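Local coordinates for starch synthase I (Hordeum vulgare, PDB 4HLN), which belongs to the plant starch synthases, two-domain glycosyltransferase-family proteins, and binds alpha-D-glucopyranose in this model, at residues M579-A582 with L583-I587; H544-G548 with L549-V553. All blocks are in the same frame, centred on the assembly; numbering follows the deposited sequence.

Both contacts lie within the C-terminal half of the chain, in the part built round a six-stranded parallel sheet, and they follow one another in series without nesting or crossing. Contact 2 comes first: strand 540-544 ends at His544, and the chain folds back on itself through the turn Gly548 to Asp551 before it continues towards strand 569-571. Contact 1 opens after that edge strand and closes no loop, since it is made of successive turns of helix 576-592, which packs against strand 569-571 and helix 455-466. The centres of contact 1 and contact 2 are about 16 Å apart and their nearest atoms about 7 Å, so they do not touch, though both border the same parallel sheet.

Contact 1: M579-A582 with L583-I587; sequences MLWA and LRTAI
Thr585 reaches back one helical turn to Trp581 in two ways. Its OG1 donates to Trp581 O at 2.8 Å, coming from above the carbonyl plane, while Thr585 N bonds to the same oxygen in the carbonyl plane. The oxygen is thus gripped twice by one residue. A chi1 of -58° sets OG1 anti to the carbonyl carbon, and this also places the hydroxyl over the centre of the indole, with OG1 3.5 Å from Trp581 CE2. The ring is turned to meet it by a chi1 of 177°, which puts Trp581 CG anti to its backbone N.

One residue back round the helix, Arg584 lies alongside Leu580. Its chain is extended from CG to NE, and NH1 lies 3.4 Å from Leu580 CB, the guanidinium set obliquely to it, while NE forms a salt bridge with Glu468. Met579 and Ala582 touch Phe571 of strand 569-571, and Leu580 packs on helix 455-466. Such i to i+4 hydrogen bonds, with a threonine hydroxyl bonding back to the carbonyl four residues earlier, are characteristic of an alpha-helix, here one flanking a Rossmann-like parallel sheet, with Thr585 also lining the glycan pocket beside a bound alpha-D-glucopyranose.

Contact 2: H544-G548 with L549-V553; sequences HGTGG and LRDTV
Asp551 OD2 is gripped from opposite faces of its carboxylate plane by two donors earlier in the same loop. Gly548 N is the nearer, at 2.8 Å from Asp551 OD2; it arrives on the anti side, 26° out of the plane, and its N-H...O angle of 140° leaves the bond bent. From the other face comes the hydroxyl of Thr546, with OG1 3.1 Å from Asp551 OD2 and well above the plane. Two donors on one oxygen limit the rotation of the carboxylate about its CB-CG bond. They also offset a close pair of acceptors, for Thr546 O sits 3.0 Å from Asp551 OD2 with no hydrogen bond between them.

The torsions bring the two side chains together. Asp551 has CG anti to its carbonyl carbon, chi1 -71°, which directs the acid back over the loop, whereas Thr546 holds OG1 between its backbone N and carbonyl carbon, turned towards the carboxylate. The side chains meet at an angle, Thr546 OG1 touching OD2 in preference to Asp551 OD1, which stands 3.9 Å from the same hydroxyl.

The backbone beneath them is a type I beta turn running from Gly548 to Asp551 and closed by Asp551 N to Gly548 O at 2.8 Å. Leu549 and Arg550 occupy its two central positions, in the glycine-rich loop that leaves strand 540-544 of the parallel sheet.

Farther along, the returning chain passes Gly547, whose CA makes a CH...O contact of 3.4 Å with Val553 O. The Val553 side chain touches Gln531 of helix 529-536 and Pro541 and Val543 of strand 540-544. At the start of the loop, backbone bonds join Gly545 to Phe571 and Thr546 to Gly364.

Contact 1: M579-A582 with L583-I587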
loop_
_atom_site.group_PDB
_atom_site.type_symbol
_atom_site.label_atom_id
_atom_site.label_comp_id
_atom_site.label_asym_id
_atom_site.label_seq_id
_atom_site.Cartn_x
_atom_site.Cartn_y
_atom_site.Cartn_z
ATOM N N MET A 579 -17.710 13.335 6.791
ATOM C CA MET A 579 -17.378 13.548 5.395
ATOM C C MET A 579 -17.970 14.870 4.910
ATOM O O MET A 579 -17.258 15.730 4.385
ATOM C CB MET A 579 -17.853 12.377 4.526
ATOM C CG MET A 579 -17.411 12.483 3.064
ATOM S SD MET A 579 -17.675 10.996 2.065
ATOM C CE MET A 579 -19.441 11.018 1.794
ATOM N N LEU A 580 -19.276 15.030 5.101
ATOM C CA LEU A 580 -19.954 16.239 4.662
ATOM C C LEU A 580 -19.353 17.449 5.333
ATOM O O LEU A 580 -19.198 18.506 4.710
ATOM C CB LEU A 580 -21.444 16.161 4.950
ATOM C CG LEU A 580 -22.110 15.095 4.092
ATOM C CD1 LEU A 580 -23.473 14.728 4.657
ATOM C CD2 LEU A 580 -22.205 15.548 2.632
ATOM N N TRP A 581 -19.003 17.296 6.603
ATOM C CA TRP A 581 -18.391 18.406 7.306
ATOM C C TRP A 581 -17.134 18.856 6.556
ATOM O O TRP A 581 -16.986 20.034 6.209
ATOM C CB TRP A 581 -18.088 18.050 8.760
ATOM C CG TRP A 581 -17.387 19.157 9.463
ATOM C CD1 TRP A 581 -17.956 20.251 10.043
ATOM C CD2 TRP A 581 -15.971 19.299 9.638
ATOM N NE1 TRP A 581 -16.984 21.063 10.582
ATOM C CE2 TRP A 581 -15.757 20.500 10.348
ATOM C CE3 TRP A 581 -14.864 18.523 9.272
ATOM C CZ2 TRP A 581 -14.483 20.943 10.696
ATOM C CZ3 TRP A 581 -13.600 18.966 9.619
ATOM C CH2 TRP A 581 -13.420 20.164 10.323
ATOM N N ALA A 582 -16.248 17.908 6.275
ATOM C CA ALA A 582 -15.013 18.207 5.548
ATOM C C ALA A 582 -15.259 18.773 4.144
ATOM O O ALA A 582 -14.602 19.724 3.726
ATOM C CB ALA A 582 -14.150 16.989 5.467
ATOM N N LEU A 583 -16.191 18.178 3.412
ATOM C CA LEU A 583 -16.568 18.713 2.112
ATOM C C LEU A 583 -16.977 20.162 2.230
ATOM O O LEU A 583 -16.504 21.012 1.474
ATOM C CB LEU A 583 -17.720 17.920 1.520
ATOM C CG LEU A 583 -17.263 16.608 0.907
ATOM C CD1 LEU A 583 -18.409 15.929 0.202
ATOM C CD2 LEU A 583 -16.158 16.900 -0.066
ATOM N N ARG A 584 -17.860 20.444 3.180
ATOM C CA ARG A 584 -18.333 21.805 3.349
ATOM C C ARG A 584 -17.197 22.716 3.752
ATOM O O ARG A 584 -17.094 23.842 3.274
ATOM C CB ARG A 584 -19.462 21.866 4.357
ATOM C CG ARG A 584 -20.754 21.322 3.802
ATOM C CD ARG A 584 -21.862 21.458 4.814
ATOM N NE ARG A 584 -23.060 20.738 4.393
ATOM C CZ ARG A 584 -23.486 19.610 4.953
ATOM N NH1 ARG A 584 -22.810 19.078 5.974
ATOM N NH2 ARG A 584 -24.591 19.023 4.498
ATOM N N THR A 585 -16.324 22.223 4.619
ATOM C CA THR A 585 -15.178 23.015 5.025
ATOM C C THR A 585 -14.320 23.389 3.817
ATOM O O THR A 585 -13.878 24.530 3.680
ATOM C CB THR A 585 -14.340 22.263 6.052
ATOM O OG1 THR A 585 -15.160 21.946 7.183
ATOM C CG2 THR A 585 -13.143 23.100 6.492
ATOM N N ALA A 586 -14.092 22.425 2.931
ATOM C CA ALA A 586 -13.247 22.672 1.772
ATOM C C ALA A 586 -13.963 23.596 0.790
ATOM O O ALA A 586 -13.369 24.529 0.254
ATOM C CB ALA A 586 -12.849 21.361 1.100
ATOM N N ILE A 587 -15.244 23.331 0.566
ATOM C CA ILE A 587 -16.048 24.142 -0.336
ATOM C C ILE A 587 -16.052 25.615 0.050
ATOM O O ILE A 587 -15.924 26.488 -0.810
ATOM C CB ILE A 587 -17.492 23.637 -0.395
ATOM C CG1 ILE A 587 -17.544 22.306 -1.145
ATOM C CG2 ILE A 587 -18.367 24.652 -1.090
ATOM C CD1 ILE A 587 -18.941 21.758 -1.321
#

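Contact 2: H544-G548 with L549-V553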
loop_
_atom_site.group_PDB
_atom_site.type_symbol
_atom_site.label_atom_id
_atom_site.label_comp_id
_atom_site.label_asym_id
_atom_site.label_seq_id
_atom_site.Cartn_x
_atom_site.Cartn_y
_atom_site.Cartn_z
ATOM N N HIS A 544 -10.460 9.958 3.687
ATOM C CA HIS A 544 -10.582 9.345 5.009
ATOM C C HIS A 544 -9.219 9.085 5.630
ATOM O O HIS A 544 -8.363 8.445 5.009
ATOM C CB HIS A 544 -11.326 8.017 4.947
ATOM C CG HIS A 544 -11.244 7.238 6.224
ATOM N ND1 HIS A 544 -11.337 5.864 6.273
ATOM C CD2 HIS A 544 -11.071 7.648 7.503
ATOM C CE1 HIS A 544 -11.232 5.460 7.527
ATOM N NE2 HIS A 544 -11.064 6.524 8.294
ATOM N N GLY A 545 -9.029 9.565 6.858
ATOM C CA GLY A 545 -7.808 9.301 7.598
ATOM C C GLY A 545 -7.356 10.398 8.540
ATOM O O GLY A 545 -8.037 11.402 8.747
ATOM N N THR A 546 -6.189 10.191 9.132
ATOM C CA THR A 546 -5.562 11.213 9.962
ATOM C C THR A 546 -4.707 12.149 9.084
ATOM O O THR A 546 -4.222 11.756 8.015
ATOM C CB THR A 546 -4.758 10.574 11.126
ATOM O OG1 THR A 546 -3.838 9.592 10.620
ATOM C CG2 THR A 546 -5.711 9.888 12.093
ATOM N N GLY A 547 -4.544 13.393 9.511
ATOM C CA GLY A 547 -3.970 14.392 8.630
ATOM C C GLY A 547 -2.735 15.079 9.169
ATOM O O GLY A 547 -2.495 16.252 8.870
ATOM N N GLY A 548 -1.943 14.352 9.950
ATOM C CA GLY A 548 -0.734 14.905 10.526
ATOM C C GLY A 548 0.341 15.210 9.500
ATOM O O GLY A 548 0.238 14.820 8.333
ATOM N N LEU A 549 1.385 15.907 9.942
ATOM C CA LEU A 549 2.483 16.288 9.060
ATOM C C LEU A 549 3.109 15.083 8.375
ATOM O O LEU A 549 3.538 15.170 7.225
ATOM C CB LEU A 549 3.563 17.057 9.824
ATOM C CG LEU A 549 4.884 17.228 9.062
ATOM C CD1 LEU A 549 5.153 18.699 8.723
ATOM C CD2 LEU A 549 6.063 16.599 9.822
ATOM N N ARG A 550 3.165 13.958 9.077
ATOM C CA ARG A 550 3.784 12.771 8.508
ATOM C C ARG A 550 2.806 12.001 7.599
ATOM O O ARG A 550 3.183 11.028 6.942
ATOM C CB ARG A 550 4.337 11.876 9.623
ATOM C CG ARG A 550 5.692 11.220 9.310
ATOM C CD ARG A 550 6.811 12.245 9.122
ATOM N NE ARG A 550 7.282 12.310 7.737
ATOM C CZ ARG A 550 8.392 12.936 7.347
ATOM N NH1 ARG A 550 9.156 13.553 8.243
ATOM N NH2 ARG A 550 8.743 12.944 6.063
ATOM N N ASP A 551 1.553 12.445 7.545
ATOM C CA ASP A 551 0.556 11.745 6.741
ATOM C C ASP A 551 0.603 12.153 5.262
ATOM O O ASP A 551 1.086 13.243 4.907
ATOM C CB ASP A 551 -0.845 11.895 7.347
ATOM C CG ASP A 551 -1.014 11.094 8.651
ATOM O OD1 ASP A 551 -0.437 9.987 8.756
ATOM O OD2 ASP A 551 -1.720 11.574 9.574
ATOM N N THR A 552 0.123 11.259 4.400
ATOM C CA THR A 552 0.187 11.468 2.952
ATOM C C THR A 552 -0.608 12.700 2.498
ATOM O O THR A 552 -0.194 13.414 1.579
ATOM C CB THR A 552 -0.234 10.199 2.172
ATOM O OG1 THR A 552 -1.329 10.504 1.306
ATOM C CG2 THR A 552 -0.638 9.093 3.133
ATOM N N VAL A 553 -1.746 12.941 3.150
ATOM C CA VAL A 553 -2.441 14.225 3.047
ATOM C C VAL A 553 -2.450 14.928 4.405
ATOM O O VAL A 553 -3.095 14.471 5.351
ATOM C CB VAL A 553 -3.897 14.067 2.558
ATOM C CG1 VAL A 553 -4.651 15.388 2.672
ATOM C CG2 VAL A 553 -3.929 13.540 1.136
#